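Local coordinates for protein formate dehydrogenase (Pyrobaculum aerophilum, PDB 1QP8) that binds NADPH and, as a member of the D-isomer specific 2-hydroxyacid dehydrogenase family, probably reduces 2-oxoacids such as glyoxylate or hydroxypyruvate, at residues Glu14-Leu17 with Arg18-Lys22; Lys245-Glu248 with Phe249-Leu252. All coordinates share one frame; numbering follows the deposited sequence.

Contact 1 (Glu14-Leu17 with Arg18-Lys22)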
# COMPACT_ATOMS: atom_id res chain seq x y z
N GLU A 14 -34.24 -1.93 7.54
CA GLU A 14 -35.71 -1.91 7.59
C GLU A 14 -36.20 -2.22 8.99
O GLU A 14 -37.09 -1.55 9.51
CB GLU A 14 -36.31 -2.91 6.61
CG GLU A 14 -36.13 -2.50 5.17
CD GLU A 14 -36.87 -3.41 4.21
OE1 GLU A 14 -36.48 -4.59 4.08
OE2 GLU A 14 -37.84 -2.93 3.59
N GLU A 15 -35.62 -3.24 9.61
CA GLU A 15 -36.06 -3.58 10.94
C GLU A 15 -35.99 -2.33 11.80
O GLU A 15 -36.99 -1.90 12.37
CB GLU A 15 -35.19 -4.68 11.54
CG GLU A 15 -35.80 -5.29 12.79
CD GLU A 15 -35.06 -6.51 13.28
OE1 GLU A 15 -34.82 -7.43 12.47
OE2 GLU A 15 -34.72 -6.56 14.49
N GLU A 16 -34.80 -1.73 11.89
CA GLU A 16 -34.62 -0.53 12.70
C GLU A 16 -35.51 0.66 12.30
O GLU A 16 -36.11 1.31 13.16
CB GLU A 16 -33.15 -0.13 12.69
CG GLU A 16 -32.31 -0.87 13.73
CD GLU A 16 -32.65 -0.46 15.15
OE1 GLU A 16 -32.50 0.75 15.48
OE2 GLU A 16 -33.07 -1.33 15.95
N LEU A 17 -35.61 0.95 11.01
CA LEU A 17 -36.41 2.08 10.58
C LEU A 17 -37.86 1.94 10.97
O LEU A 17 -38.50 2.91 11.37
CB LEU A 17 -36.31 2.28 9.06
CG LEU A 17 -34.95 2.77 8.52
CD1 LEU A 17 -35.07 3.08 7.03
CD2 LEU A 17 -34.51 4.00 9.29
N ARG A 18 -38.39 0.72 10.88
CA ARG A 18 -39.79 0.47 11.21
C ARG A 18 -40.15 0.78 12.66
O ARG A 18 -41.32 0.97 12.98
CB ARG A 18 -40.17 -0.96 10.87
CG ARG A 18 -40.15 -1.22 9.38
CD ARG A 18 -40.63 -2.60 9.03
NE ARG A 18 -40.48 -2.88 7.60
CZ ARG A 18 -40.76 -4.05 7.04
NH1 ARG A 18 -41.19 -5.06 7.78
NH2 ARG A 18 -40.58 -4.23 5.73
N LYS A 19 -39.14 0.84 13.53
CA LYS A 19 -39.39 1.14 14.93
C LYS A 19 -39.53 2.65 15.11
O LYS A 19 -40.01 3.13 16.15
CB LYS A 19 -38.24 0.62 15.79
CG LYS A 19 -37.98 -0.86 15.63
CD LYS A 19 -36.84 -1.32 16.51
CE LYS A 19 -36.59 -2.82 16.35
NZ LYS A 19 -35.59 -3.38 17.31
N TYR A 20 -39.13 3.40 14.08
CA TYR A 20 -39.20 4.86 14.13
C TYR A 20 -40.06 5.55 13.10
O TYR A 20 -40.58 6.62 13.37
CB TYR A 20 -37.79 5.45 14.05
CG TYR A 20 -36.95 5.15 15.25
CD1 TYR A 20 -36.19 3.99 15.31
CD2 TYR A 20 -36.99 5.98 16.36
CE1 TYR A 20 -35.49 3.66 16.46
CE2 TYR A 20 -36.29 5.67 17.51
CZ TYR A 20 -35.55 4.50 17.56
OH TYR A 20 -34.91 4.16 18.72
N PHE A 21 -40.20 4.96 11.92
CA PHE A 21 -40.96 5.61 10.87
C PHE A 21 -41.98 4.73 10.18
O PHE A 21 -42.06 3.53 10.42
CB PHE A 21 -40.02 6.12 9.76
CG PHE A 21 -38.87 6.94 10.26
CD1 PHE A 21 -37.73 6.33 10.76
CD2 PHE A 21 -38.93 8.33 10.23
CE1 PHE A 21 -36.67 7.10 11.22
CE2 PHE A 21 -37.88 9.09 10.69
CZ PHE A 21 -36.75 8.48 11.18
N LYS A 22 -42.75 5.36 9.30
CA LYS A 22 -43.69 4.66 8.47
C LYS A 22 -42.98 4.77 7.11
O LYS A 22 -43.01 5.82 6.46
CB LYS A 22 -45.04 5.36 8.41
CG LYS A 22 -45.92 4.76 7.33
CD LYS A 22 -47.28 5.41 7.19
CE LYS A 22 -48.09 4.69 6.11
NZ LYS A 22 -49.29 5.46 5.68
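Arg18 lies along Glu14 one turn further on, where helix 11-18 gives out into the loop that leads to strand 22-24; this is the helix of a beta-alpha-beta unit whose strands 2-4 and 22-24 run parallel. The amide of Arg18 makes an i to i-4 bond, 3.0 Å from N to Glu14 O at 162°. From there its side chain can be followed outward. CB rests on the carbonyl oxygens of Glu14 and Glu15, CG packs against Glu14 O, and CD passes the same oxygen at 3.7 Å. With CG beside the backbone N (chi1 -67°) and the chain extended as far as NE, the guanidinium is carried back alongside the Glu14 side chain, both pointing the same way. There NH2 forms a long salt bridge of 3.7 Å with Glu14 OE2, the two flat groups turned 68° apart. The stronger partner of that carboxylate is Arg25, so OE2 is shared between two arginines.

On the neighbouring face of the turn Lys19 runs out extended, while Glu16 bends at chi2 and brings OE2 across to Lys19 NZ, a salt bridge of 3.5 Å. Leu17 and Phe21 turn inward: Leu17 CD2 meets Phe21 CD1 at 4.2 Å, and both side chains reach Leu3 of strand 2-4 and helix 268-286. After the helix, Leu17 O accepts two amides. Phe21 N approaches nearly head-on to the carbonyl, whereas Tyr20 N comes from above its plane. Beside them the Tyr20 ring offers its edge to the preceding carbonyl, with CD1 3.4 Å from Glu16 O.

Contact 2 (Lys245-Glu248 with Phe249-Leu252); sequences KDAE and FFSL
Phe249 N bonds to Asp246 O, 2.8 Å away, closing the first turn of the short helix 247-250. Asp246 holds the N-cap position, but its carboxylate makes no capping bond and turns to Arg217 and Gly239 instead. The donor Phe249 N stands well above the carbonyl plane, 44° out of it, as suits a tight i to i-3 turn. Further on, Ser251 N reaches Ala247 O only weakly, at 3.3 Å, and the chain leaves the helix after Phe250.

The ring of Phe250 folds back against the turn (chi1 -46°), placing Asp246 O over the centre of one face, 3.4 Å above the plane. The far end of the same ring, CZ, touches Asp246 CB at 3.8 Å, and CD1 lies against Ala247 CA. Phe249 takes the same oxygen at its edge, in the ring plane. Glu248 crosses Phe249 at a slant, CG lying 4.2 Å from CD1. At the helix end Ser251 OG turns back over its own backbone to give a weak bond to Glu248 O, and Leu252 CD1 rests on that oxygen too.

Both acids have their main polar partners outside the turn: Asp246 and Glu248 make salt bridges to Arg217 of helix 217-226, and Asp246 OD2 takes the amide of Gly239. Phe250 meets Trp237 edge-to-face and packs on Met108 of the second subunit, while Phe249 lies on helix 217-226. This single-turn helix lies in the crossover between strands 231-234 and 255-257, a beta-alpha-beta unit of the Rossmann-type NAD(P)-binding domain.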
# COMPACT_ATOMS: atom_id res chain seq x y z
N LYS A 245 -16.47 7.70 -21.55
CA LYS A 245 -16.14 9.08 -21.85
C LYS A 245 -14.70 9.45 -21.52
O LYS A 245 -14.13 10.34 -22.17
CB LYS A 245 -17.09 10.01 -21.12
CG LYS A 245 -18.52 9.90 -21.57
CD LYS A 245 -19.40 10.81 -20.75
CE LYS A 245 -20.88 10.61 -21.10
NZ LYS A 245 -21.81 11.36 -20.21
N ASP A 246 -14.11 8.78 -20.53
CA ASP A 246 -12.74 9.05 -20.13
C ASP A 246 -11.75 8.01 -20.65
O ASP A 246 -10.61 7.90 -20.17
CB ASP A 246 -12.65 9.13 -18.61
CG ASP A 246 -13.33 10.37 -18.05
OD1 ASP A 246 -13.29 11.41 -18.74
OD2 ASP A 246 -13.88 10.33 -16.92
N ALA A 247 -12.17 7.25 -21.65
CA ALA A 247 -11.34 6.21 -22.22
C ALA A 247 -10.00 6.73 -22.73
O ALA A 247 -9.01 6.00 -22.74
CB ALA A 247 -12.08 5.56 -23.35
N GLU A 248 -9.95 7.99 -23.15
CA GLU A 248 -8.69 8.51 -23.64
C GLU A 248 -7.64 8.54 -22.54
O GLU A 248 -6.45 8.67 -22.82
CB GLU A 248 -8.86 9.90 -24.22
CG GLU A 248 -9.52 10.90 -23.32
CD GLU A 248 -9.84 12.17 -24.08
OE1 GLU A 248 -8.90 12.89 -24.48
OE2 GLU A 248 -11.04 12.44 -24.30
N PHE A 249 -8.07 8.43 -21.28
CA PHE A 249 -7.12 8.43 -20.19
C PHE A 249 -6.59 7.03 -20.00
O PHE A 249 -5.38 6.82 -19.84
CB PHE A 249 -7.77 8.90 -18.88
CG PHE A 249 -7.79 10.40 -18.70
CD1 PHE A 249 -8.84 11.17 -19.19
CD2 PHE A 249 -6.75 11.05 -18.05
CE1 PHE A 249 -8.84 12.55 -19.05
CE2 PHE A 249 -6.74 12.43 -17.90
CZ PHE A 249 -7.79 13.18 -18.41
N PHE A 250 -7.50 6.06 -20.05
CA PHE A 250 -7.14 4.66 -19.85
C PHE A 250 -6.12 4.12 -20.86
O PHE A 250 -5.41 3.15 -20.57
CB PHE A 250 -8.41 3.82 -19.87
CG PHE A 250 -9.52 4.40 -19.02
CD1 PHE A 250 -10.86 4.25 -19.40
CD2 PHE A 250 -9.23 5.15 -17.88
CE1 PHE A 250 -11.87 4.85 -18.67
CE2 PHE A 250 -10.23 5.75 -17.15
CZ PHE A 250 -11.57 5.61 -17.55
N SER A 251 -6.03 4.75 -22.03
CA SER A 251 -5.09 4.29 -23.04
C SER A 251 -3.72 4.94 -22.87
O SER A 251 -2.79 4.69 -23.66
CB SER A 251 -5.61 4.59 -24.43
OG SER A 251 -5.73 5.98 -24.59
N LEU A 252 -3.60 5.81 -21.87
CA LEU A 252 -2.31 6.44 -21.61
C LEU A 252 -1.57 5.49 -20.69
O LEU A 252 -2.12 5.02 -19.69
CB LEU A 252 -2.50 7.82 -20.98
CG LEU A 252 -2.94 8.87 -22.02
CD1 LEU A 252 -3.56 10.12 -21.38
CD2 LEU A 252 -1.72 9.24 -22.85

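How the contacts relate
Contact 1 and contact 2 are independent local turns, in series along the chain and on opposite sides of its centre. Their centres are about 45 Å apart and their nearest atoms about 31 Å, so neither touches the other. Contact 1 lies where helix 11-18 runs into strand 22-24 of the small parallel pair near the N-terminus, away from the coenzyme site. Contact 2 belongs to the coenzyme domain: the side chain of Asp246 is about 12 Å from bound NADPH and about 11 Å from that of Arg211, and the side chain of Phe250 is about 10 Å from that of Asp235. Contact 2 also meets the second subunit, whereas no other chain of the assembly touches contact 1.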